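Local atomic coordinates of acetolactate synthase, small subunit (PDB entry 2FGC), a protein that is the small, probably regulatory subunit of acetolactate synthase, built from an N-terminal ACT domain and a C-terminal alpha-beta domain. Residues D125-F136 with A161-Q170. Sequence-based numbering, arbitrary orientation.
Sequences DKQEIFQLVEIF and AFINLLPQKQ
F136, L132 and F162 carry the apolar part of a contact between two antiparallel helices of the C-terminal domain, F136 just following helix 126-135. That helix and the last turn of helix 156-165, residues 161-165, run at 174°, their short axes 11.1 Å apart at the closest. The two rings make an edge-to-face pair, centroids 5.3 Å apart, planes at 64°. The edge of F162 points at the face of F136, with F162 CD1 3.6 Å from F136 CG. F162 CB adds a CH-pi contact over the F136 ring. F162 holds its CG anti to the backbone N (chi1 177°), which carries the ring across to helix 126-135. There L132 CD2 comes 3.5 Å from F162 CE1, and V133 CG2 meets the ring edge at CZ. The same L132 methyl packs against L166 CD2 at 3.6 Å. L165 CD1 lies 3.8 Å from F136 CZ, while A161 CB sits at that ring's edge, near its plane. At the other end, D125 OD2 is 3.6 Å from P167 CG, and D125 OD1 is hydrogen-bonded to D123 N. On the sheet side, I129 and V133 pack on I150 of strand 147-154, and F162 touches I152 of that strand and I118 of strand 110-121. This is a ferredoxin-like beta-alpha-beta-beta-alpha-beta fold, its two helices packed side by side on one face of a four-stranded antiparallel sheet of strand order 2-3-1-4.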
# COMPACT_ATOMS: atom_id res chain seq x y z
N ASP A 125 -19.09 16.32 16.84
CA ASP A 125 -17.87 15.83 17.49
C ASP A 125 -16.62 16.12 16.71
O ASP A 125 -15.63 15.44 16.85
CB ASP A 125 -17.97 14.35 17.86
CG ASP A 125 -18.26 13.44 16.66
OD1 ASP A 125 -18.49 13.94 15.50
OD2 ASP A 125 -18.27 12.20 16.89
N LYS A 126 -16.68 17.15 15.89
CA LYS A 126 -15.50 17.68 15.21
C LYS A 126 -14.28 17.66 16.15
O LYS A 126 -13.20 17.29 15.76
CB LYS A 126 -15.74 19.16 14.82
CG LYS A 126 -16.66 19.33 13.70
CD LYS A 126 -16.70 20.72 13.21
CE LYS A 126 -18.00 20.87 12.46
NZ LYS A 126 -18.28 22.31 12.23
N GLN A 127 -14.51 18.05 17.39
CA GLN A 127 -13.40 18.37 18.26
C GLN A 127 -12.78 17.11 18.80
O GLN A 127 -11.57 17.01 18.90
CB GLN A 127 -13.86 19.28 19.39
CG GLN A 127 -14.30 20.65 18.94
CD GLN A 127 -14.75 21.52 20.11
OE1 GLN A 127 -15.85 21.37 20.64
NE2 GLN A 127 -13.89 22.46 20.51
N GLU A 128 -13.61 16.13 19.13
CA GLU A 128 -13.07 14.83 19.57
C GLU A 128 -12.27 14.20 18.44
O GLU A 128 -11.18 13.71 18.67
CB GLU A 128 -14.16 13.87 20.06
CG GLU A 128 -14.71 14.20 21.45
CD GLU A 128 -15.43 15.55 21.49
OE1 GLU A 128 -16.20 15.88 20.54
OE2 GLU A 128 -15.21 16.29 22.48
N ILE A 129 -12.82 14.21 17.23
CA ILE A 129 -12.14 13.68 16.07
C ILE A 129 -10.81 14.41 15.78
O ILE A 129 -9.79 13.74 15.59
CB ILE A 129 -13.07 13.66 14.84
CG1 ILE A 129 -14.23 12.67 15.09
CG2 ILE A 129 -12.32 13.23 13.61
CD1 ILE A 129 -15.40 12.78 14.05
N PHE A 130 -10.79 15.74 15.81
CA PHE A 130 -9.55 16.44 15.51
C PHE A 130 -8.48 16.20 16.57
O PHE A 130 -7.29 16.11 16.27
CB PHE A 130 -9.76 17.94 15.34
CG PHE A 130 -10.58 18.30 14.14
CD1 PHE A 130 -10.46 17.59 12.95
CD2 PHE A 130 -11.47 19.37 14.19
CE1 PHE A 130 -11.23 17.92 11.84
CE2 PHE A 130 -12.24 19.71 13.06
CZ PHE A 130 -12.12 18.97 11.89
N GLN A 131 -8.92 16.12 17.81
CA GLN A 131 -8.06 15.76 18.91
C GLN A 131 -7.40 14.42 18.73
O GLN A 131 -6.21 14.28 18.99
CB GLN A 131 -8.88 15.69 20.14
CG GLN A 131 -9.06 17.02 20.64
CD GLN A 131 -9.62 16.98 22.00
OE1 GLN A 131 -10.46 16.10 22.33
NE2 GLN A 131 -9.16 17.92 22.85
N LEU A 132 -8.21 13.47 18.28
CA LEU A 132 -7.75 12.12 18.08
C LEU A 132 -6.66 12.07 16.97
O LEU A 132 -5.59 11.43 17.12
CB LEU A 132 -8.96 11.22 17.81
CG LEU A 132 -8.54 9.76 17.73
CD1 LEU A 132 -8.21 9.25 19.10
CD2 LEU A 132 -9.61 8.87 17.01
N VAL A 133 -6.93 12.78 15.86
CA VAL A 133 -6.01 12.90 14.76
C VAL A 133 -4.68 13.49 15.26
O VAL A 133 -3.63 12.95 14.94
CB VAL A 133 -6.60 13.76 13.66
CG1 VAL A 133 -5.55 14.20 12.63
CG2 VAL A 133 -7.77 13.03 13.02
N GLU A 134 -4.73 14.55 16.07
CA GLU A 134 -3.52 15.15 16.65
C GLU A 134 -2.74 14.16 17.51
O GLU A 134 -1.54 14.03 17.34
CB GLU A 134 -3.83 16.37 17.49
CG GLU A 134 -4.42 17.51 16.71
CD GLU A 134 -4.49 18.81 17.50
OE1 GLU A 134 -3.66 18.98 18.46
OE2 GLU A 134 -5.40 19.65 17.16
N ILE A 135 -3.42 13.48 18.45
CA ILE A 135 -2.78 12.46 19.29
C ILE A 135 -2.14 11.36 18.44
O ILE A 135 -1.05 10.89 18.75
CB ILE A 135 -3.79 11.82 20.31
CG1 ILE A 135 -4.17 12.84 21.39
CG2 ILE A 135 -3.21 10.56 20.96
CD1 ILE A 135 -5.54 12.61 22.02
N PHE A 136 -2.78 10.93 17.37
CA PHE A 136 -2.13 9.90 16.56
C PHE A 136 -1.19 10.44 15.48
O PHE A 136 -0.69 9.66 14.71
CB PHE A 136 -3.14 8.98 15.93
CG PHE A 136 -3.66 7.94 16.88
CD1 PHE A 136 -4.48 8.32 17.96
CD2 PHE A 136 -3.33 6.60 16.73
CE1 PHE A 136 -4.99 7.38 18.89
CE2 PHE A 136 -3.82 5.65 17.68
CZ PHE A 136 -4.66 6.06 18.77
N ALA A 161 -5.88 0.65 16.17
CA ALA A 161 -6.29 1.34 17.40
C ALA A 161 -6.98 2.66 17.02
O ALA A 161 -8.01 3.03 17.58
CB ALA A 161 -5.11 1.56 18.31
N PHE A 162 -6.43 3.36 16.05
CA PHE A 162 -7.01 4.63 15.62
C PHE A 162 -8.43 4.45 15.02
O PHE A 162 -9.41 5.09 15.47
CB PHE A 162 -6.09 5.35 14.61
CG PHE A 162 -6.70 6.61 14.10
CD1 PHE A 162 -6.66 7.78 14.86
CD2 PHE A 162 -7.40 6.62 12.92
CE1 PHE A 162 -7.25 8.98 14.42
CE2 PHE A 162 -8.03 7.83 12.47
CZ PHE A 162 -7.93 9.02 13.25
N ILE A 163 -8.54 3.58 14.02
CA ILE A 163 -9.80 3.18 13.42
C ILE A 163 -10.86 2.73 14.40
O ILE A 163 -12.02 3.10 14.27
CB ILE A 163 -9.56 2.10 12.36
CG1 ILE A 163 -8.98 2.76 11.11
CG2 ILE A 163 -10.86 1.29 12.04
CD1 ILE A 163 -8.23 1.73 10.11
N ASN A 164 -10.47 1.95 15.39
CA ASN A 164 -11.42 1.52 16.40
C ASN A 164 -11.90 2.60 17.34
O ASN A 164 -12.99 2.48 17.93
CB ASN A 164 -10.87 0.33 17.16
CG ASN A 164 -10.76 -0.91 16.26
OD1 ASN A 164 -11.59 -1.14 15.35
ND2 ASN A 164 -9.73 -1.70 16.50
N LEU A 165 -11.12 3.66 17.47
CA LEU A 165 -11.51 4.75 18.36
C LEU A 165 -12.52 5.71 17.73
O LEU A 165 -13.12 6.58 18.43
CB LEU A 165 -10.28 5.50 18.83
CG LEU A 165 -9.51 4.77 19.92
CD1 LEU A 165 -8.20 5.50 20.16
CD2 LEU A 165 -10.29 4.71 21.21
N LEU A 166 -12.73 5.59 16.43
CA LEU A 166 -13.71 6.47 15.79
C LEU A 166 -15.16 5.97 16.00
O LEU A 166 -15.37 4.75 16.12
CB LEU A 166 -13.40 6.63 14.32
CG LEU A 166 -12.05 7.28 14.04
CD1 LEU A 166 -11.75 7.13 12.54
CD2 LEU A 166 -12.11 8.77 14.49
N PRO A 167 -16.16 6.90 16.06
CA PRO A 167 -17.51 6.37 16.28
C PRO A 167 -17.90 5.60 15.04
O PRO A 167 -17.92 6.17 13.95
CB PRO A 167 -18.39 7.61 16.50
CG PRO A 167 -17.60 8.76 16.05
CD PRO A 167 -16.14 8.38 15.93
N GLN A 168 -18.16 4.32 15.20
CA GLN A 168 -18.21 3.43 14.06
C GLN A 168 -19.34 3.79 13.12
O GLN A 168 -19.21 3.63 11.91
CB GLN A 168 -18.24 1.97 14.52
CG GLN A 168 -16.93 1.57 15.34
CD GLN A 168 -15.57 1.63 14.53
OE1 GLN A 168 -15.35 0.83 13.62
NE2 GLN A 168 -14.68 2.56 14.89
N LYS A 169 -20.43 4.34 13.65
CA LYS A 169 -21.55 4.73 12.78
C LYS A 169 -21.21 5.90 11.81
O LYS A 169 -21.92 6.15 10.83
CB LYS A 169 -22.79 5.02 13.62
CG LYS A 169 -22.78 6.39 14.29
CD LYS A 169 -24.11 6.74 15.00
CE LYS A 169 -24.03 8.10 15.75
NZ LYS A 169 -23.73 9.34 14.89
N GLN A 170 -20.11 6.58 12.08
CA GLN A 170 -19.69 7.73 11.32
C GLN A 170 -18.53 7.51 10.33
O GLN A 170 -18.16 8.43 9.61
CB GLN A 170 -19.32 8.83 12.28
CG GLN A 170 -20.53 9.49 12.90
CD GLN A 170 -20.12 10.25 14.11
OE1 GLN A 170 -19.20 11.07 14.05
NE2 GLN A 170 -20.73 9.95 15.23